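Side-chain contacts in dermonecrotic toxin (Pasteurella multocida, PDB 2EBF), which acts as an osteolytic, mitogenic toxin that induces bone resorption and is associated with the severe progressive form of atrophic rhinitis in pigs: residues 96-99 with 100-103; 135-138 with 139-143; 412-415 with 416-420. All blocks are in the same frame, centred on the assembly; numbering follows the deposited sequence.

Interaction 1: residues 96-99 with 100-103; sequences HELM and ELID. With GLC (alpha-D-glucopyranose), chain C.
With CG1 of I102 anti to the carbonyl carbon (chi1 -62°), the ethyl branch is laid back over the preceding turn, where L98 waits one i to i+4 step away in the alpha-helix 88-108 of the toxin's C-terminal region, within the membrane localization domain. CG1 of I102 rests 3.3 Å from O of L98, and its CD1 continues to 4.0 Å from CD2 of L98. With chi1 -143°, the end of L98 turns back toward I102, and the two side chains cross at a slant. CD2 of L98 also stands 4.4 Å from CB of L101, so one methyl group approaches both the i+3 and the i+4 side chain. Helix 70-84 packs on L98 and L101 through I75, while helix 115-129 reaches L98 through L125, which makes this face part of a helical bundle.

The polar residues look elsewhere. E97 forms a salt bridge with K78, and E100, whose chain is fully extended, carries its carboxylate to R312 and the backbone N of G148, so both oxygens of this buried acid are bonded. D103 is held by R122 through OD1 and by K147 through OD2, two cations that would probably favour its ionised form. Its backbone N donates to O of M99 with an N-H...O angle of 174°, and OD2 of D103 lies 3.4 Å from O6 of the bound glucose of chain C.

Interaction 2: residues 135-138 with 139-143; sequences EALK and KQILQ. With GLC (alpha-D-glucopyranose), chain B; GLC (alpha-D-glucopyranose), chain C.
K138 and L142 meet one turn apart on helix 135-143, and the lysine can be followed outward atom by atom. Its CB meets just its own backbone neighbour, N of K139. Because CG stands opposite the backbone N (chi1 178°), the chain sets off past the next turn, and CG comes to 3.7 Å from CD1 of L142. The chain is extended from there on, so its aliphatic run is straight; CE still lies 4.0 Å from that same leucine methyl. NZ finally reaches toward E126, a long and weak ion pair. The leucine thus touches the lysine's hydrocarbon part, while the charge is carried clear of it.

A second apolar pair is formed by L137 and I141, which run side by side and point the same way, with CD1 of L137 3.6 Å from CD1 of I141. This pair faces helix 151-164, which packs on both, through A159 and A152 respectively.

K139 bends at its last torsion (chi4 -77°), which turns NZ to OE1 of Q143 at 2.6 Å, with the donor tilted 26° from the carbonyl plane; E556 supplies a salt bridge to the same ammonium. Next to this pair, CG of Q143 lies 3.6 Å from O2 of the glucose of chain C, and CB of L142 lies 3.7 Å from O6 of the glucose of chain B. The helix face that carries K138, K139, L142 and Q143 therefore lines the edge of a glycan pocket, to which all four belong.

Interaction 3: residues 412-415 with 416-420; sequences QEIS and QFLQG
A Schellman motif closes helix 407-418 in the C2 domain, and S415 and Q419 meet at this C-terminal end. The positive phi of G420 (82°) marks it as the C-prime residue; its N bonds to O of F417, and the N of S421 returns to O of Q416. Just before the exit the helical pattern still holds: L418 N donates to O of I414 at 2.9 Å. The corresponding bond from Q419 N to S415 O is longer, 3.2 Å, and more bent, with an N-H...O angle of 139°, as the chain leaves helical geometry.

On the apolar side, I414 and L418 lie alongside each other, CG2 of I414 standing 4.1 Å from CD1 of L418. I414 also packs on F457 and A459 of the outermost strand 456-461 of the mixed sheet, while the buried ring of F417 makes an edge-to-face contact with W424. The apolar face of the helix end thus packs on that strand and on W424.

On another side, Q412 and Q416 run alongside each other with their amide planes 60° apart; CG of Q412 touches OE1 of Q416 at 3.6 Å. A side-chain bond also spans the final turn. Q419 bends at chi2 and folds its amide back over the turn, where NE2 of Q419 donates to OG of S415 at 2.8 Å, the hydroxyl lying tilted from the amide plane.

Interactions 1 and 2 are neighbours in space, with centres 15 Å apart: CD2 of L142 packs 4.1 Å from both CD2 of H96 and SD of M99, so helix 135-143 is laid against helix 88-108. Both approach the glucose of chain C, and D103 from the first helix joins K138, K139, L142 and Q143 from the second in one glycan pocket, which K147 completes with a hydrogen bond to the sugar. Interaction 3 is remote. Its centre is about 47 Å from that of interaction 1 and about 49 Å from that of interaction 2, and it lies within the C2 domain; none of its residues belongs to either glycan pocket.

Interaction 1: residues 96-99 with 100-103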
loop_
_atom_site.group_PDB
_atom_site.type_symbol
_atom_site.label_atom_id
_atom_site.label_comp_id
_atom_site.label_asym_id
_atom_site.label_seq_id
_atom_site.Cartn_x
_atom_site.Cartn_y
_atom_site.Cartn_z
ATOM N N HIS A 96 16.296 12.461 0.404
ATOM C CA HIS A 96 16.438 11.454 -0.657
ATOM C C HIS A 96 16.543 12.105 -2.049
ATOM O O HIS A 96 17.341 11.670 -2.872
ATOM C CB HIS A 96 15.285 10.444 -0.629
ATOM C CG HIS A 96 15.387 9.413 0.461
ATOM N ND1 HIS A 96 14.534 9.390 1.542
ATOM C CD2 HIS A 96 16.209 8.342 0.613
ATOM C CE1 HIS A 96 14.828 8.357 2.318
ATOM N NE2 HIS A 96 15.847 7.711 1.780
ATOM N N GLU A 97 15.748 13.150 -2.299
ATOM C CA GLU A 97 15.820 13.914 -3.543
ATOM C C GLU A 97 17.211 14.519 -3.756
ATOM O O GLU A 97 17.758 14.447 -4.872
ATOM C CB GLU A 97 14.739 15.006 -3.580
ATOM C CG GLU A 97 13.301 14.463 -3.700
ATOM C CD GLU A 97 12.225 15.544 -3.569
ATOM O OE1 GLU A 97 12.568 16.722 -3.408
ATOM O OE2 GLU A 97 11.024 15.213 -3.624
ATOM N N LEU A 98 17.791 15.083 -2.697
ATOM C CA LEU A 98 19.144 15.648 -2.773
ATOM C C LEU A 98 20.172 14.578 -3.100
ATOM O O LEU A 98 21.098 14.815 -3.883
ATOM C CB LEU A 98 19.544 16.317 -1.457
ATOM C CG LEU A 98 20.385 17.611 -1.523
ATOM C CD1 LEU A 98 21.124 17.907 -0.226
ATOM C CD2 LEU A 98 21.301 17.771 -2.755
ATOM N N MET A 99 20.022 13.411 -2.481
ATOM C CA MET A 99 20.896 12.285 -2.795
ATOM C C MET A 99 20.861 12.007 -4.302
ATOM O O MET A 99 21.911 11.880 -4.923
ATOM C CB MET A 99 20.492 11.032 -2.021
ATOM C CG MET A 99 20.756 11.059 -0.513
ATOM S SD MET A 99 20.201 9.470 0.146
ATOM C CE MET A 99 20.252 9.807 1.890
ATOM N N GLU A 100 19.659 11.935 -4.888
ATOM C CA GLU A 100 19.551 11.714 -6.339
ATOM C C GLU A 100 20.248 12.814 -7.157
ATOM O O GLU A 100 20.986 12.506 -8.097
ATOM C CB GLU A 100 18.109 11.491 -6.826
ATOM C CG GLU A 100 18.059 11.274 -8.365
ATOM C CD GLU A 100 16.676 10.975 -8.932
ATOM O OE1 GLU A 100 15.759 10.573 -8.185
ATOM O OE2 GLU A 100 16.514 11.139 -10.162
ATOM N N LEU A 101 20.032 14.083 -6.792
ATOM C CA LEU A 101 20.708 15.191 -7.479
ATOM C C LEU A 101 22.225 15.012 -7.505
ATOM O O LEU A 101 22.864 15.263 -8.526
ATOM C CB LEU A 101 20.357 16.543 -6.840
ATOM C CG LEU A 101 18.890 16.978 -6.858
ATOM C CD1 LEU A 101 18.768 18.413 -6.391
ATOM C CD2 LEU A 101 18.303 16.818 -8.249
ATOM N N ILE A 102 22.770 14.585 -6.388
ATOM C CA ILE A 102 24.169 14.322 -6.282
ATOM C C ILE A 102 24.609 13.127 -7.120
ATOM O O ILE A 102 25.569 13.207 -7.806
ATOM C CB ILE A 102 24.601 14.193 -4.832
ATOM C CG1 ILE A 102 24.352 15.509 -4.107
ATOM C CG2 ILE A 102 25.992 13.796 -4.724
ATOM C CD1 ILE A 102 24.494 15.408 -2.666
ATOM N N ASP A 103 23.865 12.042 -7.055
ATOM C CA ASP A 103 24.058 10.892 -7.951
ATOM C C ASP A 103 24.163 11.313 -9.421
ATOM O O ASP A 103 25.090 10.914 -10.127
ATOM C CB ASP A 103 22.903 9.891 -7.806
ATOM C CG ASP A 103 22.921 9.136 -6.492
ATOM O OD1 ASP A 103 23.957 9.124 -5.779
ATOM O OD2 ASP A 103 21.868 8.547 -6.169
HETATM C C1 GLC C . 23.546 2.929 -5.410
HETATM C C2 GLC C . 23.409 1.919 -6.548
HETATM C C3 GLC C . 24.593 2.071 -7.511
HETATM C C4 GLC C . 24.691 3.505 -8.029
HETATM C C5 GLC C . 24.695 4.511 -6.871
HETATM C C6 GLC C . 24.535 5.935 -7.386
HETATM O O1 GLC C . 24.730 2.608 -4.677
HETATM O O2 GLC C . 23.352 0.590 -6.012
HETATM O O3 GLC C . 24.501 1.176 -8.620
HETATM O O4 GLC C . 25.886 3.645 -8.820
HETATM O O5 GLC C . 23.618 4.260 -5.956
HETATM O O6 GLC C . 23.262 6.044 -8.036
#

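Interaction 2: residues 135-138 with 139-143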
loop_
_atom_site.group_PDB
_atom_site.type_symbol
_atom_site.label_atom_id
_atom_site.label_comp_id
_atom_site.label_asym_id
_atom_site.label_seq_id
_atom_site.Cartn_x
_atom_site.Cartn_y
_atom_site.Cartn_z
ATOM N N GLU A 135 21.596 -0.989 8.603
ATOM C CA GLU A 135 22.462 -1.275 7.444
ATOM C C GLU A 135 21.790 -2.075 6.324
ATOM O O GLU A 135 21.922 -1.732 5.146
ATOM C CB GLU A 135 23.768 -1.974 7.858
ATOM C CG GLU A 135 24.881 -1.024 8.307
ATOM C CD GLU A 135 25.359 -0.106 7.188
ATOM O OE1 GLU A 135 25.876 -0.608 6.166
ATOM O OE2 GLU A 135 25.220 1.118 7.334
ATOM N N ALA A 136 21.090 -3.145 6.681
ATOM C CA ALA A 136 20.507 -4.023 5.670
ATOM C C ALA A 136 19.364 -3.304 4.963
ATOM O O ALA A 136 19.190 -3.444 3.757
ATOM C CB ALA A 136 20.035 -5.329 6.295
ATOM N N LEU A 137 18.596 -2.532 5.728
ATOM C CA LEU A 137 17.515 -1.710 5.180
ATOM C C LEU A 137 18.038 -0.652 4.222
ATOM O O LEU A 137 17.518 -0.488 3.118
ATOM C CB LEU A 137 16.757 -1.038 6.313
ATOM C CG LEU A 137 15.587 -0.129 5.926
ATOM C CD1 LEU A 137 14.402 -0.961 5.445
ATOM C CD2 LEU A 137 15.207 0.673 7.140
ATOM N N LYS A 138 19.054 0.079 4.666
ATOM C CA LYS A 138 19.707 1.097 3.850
ATOM C C LYS A 138 20.151 0.513 2.511
ATOM O O LYS A 138 19.877 1.091 1.472
ATOM C CB LYS A 138 20.919 1.674 4.592
ATOM C CG LYS A 138 21.718 2.717 3.805
ATOM C CD LYS A 138 22.963 3.115 4.599
ATOM C CE LYS A 138 23.857 4.051 3.804
ATOM N NZ LYS A 138 25.033 4.493 4.627
ATOM N N LYS A 139 20.835 -0.633 2.542
ATOM C CA LYS A 139 21.340 -1.221 1.308
ATOM C C LYS A 139 20.198 -1.525 0.337
ATOM O O LYS A 139 20.312 -1.249 -0.856
ATOM C CB LYS A 139 22.166 -2.488 1.580
ATOM C CG LYS A 139 22.976 -2.957 0.358
ATOM C CD LYS A 139 23.910 -4.111 0.696
ATOM C CE LYS A 139 24.957 -4.330 -0.402
ATOM N NZ LYS A 139 24.400 -5.028 -1.582
ATOM N N GLN A 140 19.105 -2.088 0.850
ATOM C CA GLN A 140 18.021 -2.541 -0.014
ATOM C C GLN A 140 17.351 -1.324 -0.656
ATOM O O GLN A 140 17.123 -1.284 -1.876
ATOM C CB GLN A 140 17.008 -3.369 0.784
ATOM C CG GLN A 140 17.468 -4.812 1.073
ATOM C CD GLN A 140 18.094 -5.457 -0.155
ATOM O OE1 GLN A 140 19.279 -5.792 -0.167
ATOM N NE2 GLN A 140 17.308 -5.598 -1.203
ATOM N N ILE A 141 17.089 -0.326 0.172
ATOM C CA ILE A 141 16.362 0.869 -0.256
ATOM C C ILE A 141 17.181 1.767 -1.191
ATOM O O ILE A 141 16.682 2.195 -2.240
ATOM C CB ILE A 141 15.859 1.670 0.947
ATOM C CG1 ILE A 141 14.760 0.889 1.688
ATOM C CG2 ILE A 141 15.332 3.041 0.478
ATOM C CD1 ILE A 141 14.219 1.621 2.927
ATOM N N LEU A 142 18.425 2.051 -0.818
ATOM C CA LEU A 142 19.298 2.883 -1.651
ATOM C C LEU A 142 19.854 2.212 -2.925
ATOM O O LEU A 142 20.468 2.882 -3.761
ATOM C CB LEU A 142 20.419 3.511 -0.811
ATOM C CG LEU A 142 19.996 4.479 0.305
ATOM C CD1 LEU A 142 21.229 5.108 0.962
ATOM C CD2 LEU A 142 19.059 5.561 -0.209
ATOM N N GLN A 143 19.636 0.912 -3.087
ATOM C CA GLN A 143 19.969 0.236 -4.348
ATOM C C GLN A 143 18.905 0.502 -5.431
ATOM O O GLN A 143 19.192 0.381 -6.630
ATOM C CB GLN A 143 20.204 -1.271 -4.140
ATOM C CG GLN A 143 21.627 -1.578 -3.646
ATOM C CD GLN A 143 21.913 -3.039 -3.313
ATOM O OE1 GLN A 143 23.084 -3.411 -3.186
ATOM N NE2 GLN A 143 20.866 -3.868 -3.158
HETATM C C1 GLC B . 24.883 3.270 -3.418
HETATM C C2 GLC B . 26.349 3.165 -2.996
HETATM C C3 GLC B . 26.727 1.715 -2.687
HETATM C C4 GLC B . 25.746 1.070 -1.698
HETATM C C5 GLC B . 24.281 1.303 -2.107
HETATM C C6 GLC B . 23.316 0.907 -0.994
HETATM O O2 GLC B . 27.167 3.644 -4.067
HETATM O O3 GLC B . 28.062 1.661 -2.167
HETATM O O4 GLC B . 26.013 -0.337 -1.598
HETATM O O5 GLC B . 24.033 2.684 -2.421
HETATM O O6 GLC B . 23.519 1.771 0.136
HETATM C C1 GLC C . 23.546 2.929 -5.410
HETATM C C2 GLC C . 23.409 1.919 -6.548
HETATM C C3 GLC C . 24.593 2.071 -7.511
HETATM C C4 GLC C . 24.691 3.505 -8.029
HETATM C C5 GLC C . 24.695 4.511 -6.871
HETATM C C6 GLC C . 24.535 5.935 -7.386
HETATM O O1 GLC C . 24.730 2.608 -4.677
HETATM O O2 GLC C . 23.352 0.590 -6.012
HETATM O O3 GLC C . 24.501 1.176 -8.620
HETATM O O4 GLC C . 25.886 3.645 -8.820
HETATM O O5 GLC C . 23.618 4.260 -5.956
HETATM O O6 GLC C . 23.262 6.044 -8.036
#

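Interaction 3: residues 412-415 with 416-420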
loop_
_atom_site.group_PDB
_atom_site.type_symbol
_atom_site.label_atom_id
_atom_site.label_comp_id
_atom_site.label_asym_id
_atom_site.label_seq_id
_atom_site.Cartn_x
_atom_site.Cartn_y
_atom_site.Cartn_z
ATOM N N GLN A 412 -17.106 5.966 -18.221
ATOM C CA GLN A 412 -17.916 7.012 -18.840
ATOM C C GLN A 412 -18.438 6.558 -20.205
ATOM O O GLN A 412 -19.614 6.727 -20.506
ATOM C CB GLN A 412 -17.091 8.293 -18.957
ATOM C CG GLN A 412 -17.792 9.490 -19.600
ATOM C CD GLN A 412 -16.827 10.649 -19.882
ATOM O OE1 GLN A 412 -17.144 11.568 -20.643
ATOM N NE2 GLN A 412 -15.638 10.602 -19.267
ATOM N N GLU A 413 -17.561 5.969 -21.016
ATOM C CA GLU A 413 -17.939 5.455 -22.335
ATOM C C GLU A 413 -18.947 4.300 -22.264
ATOM O O GLU A 413 -19.825 4.183 -23.124
ATOM C CB GLU A 413 -16.702 5.050 -23.137
ATOM C CG GLU A 413 -15.917 6.243 -23.701
ATOM C CD GLU A 413 -14.755 5.841 -24.602
ATOM O OE1 GLU A 413 -14.804 4.758 -25.227
ATOM O OE2 GLU A 413 -13.786 6.621 -24.691
ATOM N N ILE A 414 -18.828 3.455 -21.240
ATOM C CA ILE A 414 -19.825 2.409 -21.000
ATOM C C ILE A 414 -21.184 3.040 -20.741
ATOM O O ILE A 414 -22.188 2.652 -21.344
ATOM C CB ILE A 414 -19.434 1.481 -19.824
ATOM C CG1 ILE A 414 -18.288 0.560 -20.249
ATOM C CG2 ILE A 414 -20.649 0.673 -19.341
ATOM C CD1 ILE A 414 -17.606 -0.165 -19.100
ATOM N N SER A 415 -21.196 4.030 -19.853
ATOM C CA SER A 415 -22.403 4.781 -19.553
ATOM C C SER A 415 -22.976 5.402 -20.829
ATOM O O SER A 415 -24.188 5.412 -21.029
ATOM C CB SER A 415 -22.106 5.850 -18.504
ATOM O OG SER A 415 -23.299 6.457 -18.060
ATOM N N GLN A 416 -22.092 5.887 -21.699
ATOM C CA GLN A 416 -22.481 6.388 -23.017
ATOM C C GLN A 416 -23.133 5.320 -23.900
ATOM O O GLN A 416 -24.181 5.568 -24.506
ATOM C CB GLN A 416 -21.280 7.005 -23.733
ATOM C CG GLN A 416 -21.280 8.525 -23.769
ATOM C CD GLN A 416 -20.763 9.181 -22.501
ATOM O OE1 GLN A 416 -19.780 9.924 -22.540
ATOM N NE2 GLN A 416 -21.423 8.922 -21.374
ATOM N N PHE A 417 -22.515 4.141 -23.970
ATOM C CA PHE A 417 -23.063 3.027 -24.734
ATOM C C PHE A 417 -24.465 2.664 -24.258
ATOM O O PHE A 417 -25.373 2.504 -25.070
ATOM C CB PHE A 417 -22.157 1.796 -24.655
ATOM C CG PHE A 417 -22.757 0.569 -25.289
ATOM C CD1 PHE A 417 -22.533 0.284 -26.632
ATOM C CD2 PHE A 417 -23.568 -0.292 -24.550
ATOM C CE1 PHE A 417 -23.094 -0.848 -27.226
ATOM C CE2 PHE A 417 -24.132 -1.421 -25.138
ATOM C CZ PHE A 417 -23.894 -1.698 -26.479
ATOM N N LEU A 418 -24.624 2.534 -22.942
ATOM C CA LEU A 418 -25.889 2.115 -22.336
ATOM C C LEU A 418 -27.030 3.088 -22.602
ATOM O O LEU A 418 -28.189 2.683 -22.686
ATOM C CB LEU A 418 -25.724 1.929 -20.827
ATOM C CG LEU A 418 -24.920 0.716 -20.355
ATOM C CD1 LEU A 418 -24.762 0.764 -18.847
ATOM C CD2 LEU A 418 -25.584 -0.582 -20.786
ATOM N N GLN A 419 -26.690 4.368 -22.729
ATOM C CA GLN A 419 -27.678 5.425 -22.969
ATOM C C GLN A 419 -27.909 5.711 -24.457
ATOM O O GLN A 419 -28.623 6.653 -24.814
ATOM C CB GLN A 419 -27.276 6.697 -22.209
ATOM C CG GLN A 419 -27.581 6.627 -20.709
ATOM C CD GLN A 419 -26.449 7.156 -19.843
ATOM O OE1 GLN A 419 -26.083 8.334 -19.919
ATOM N NE2 GLN A 419 -25.882 6.278 -19.006
ATOM N N GLY A 420 -27.317 4.890 -25.322
ATOM C CA GLY A 420 -27.538 5.002 -26.767
ATOM C C GLY A 420 -26.699 6.052 -27.474
ATOM O O GLY A 420 -26.969 6.392 -28.629
#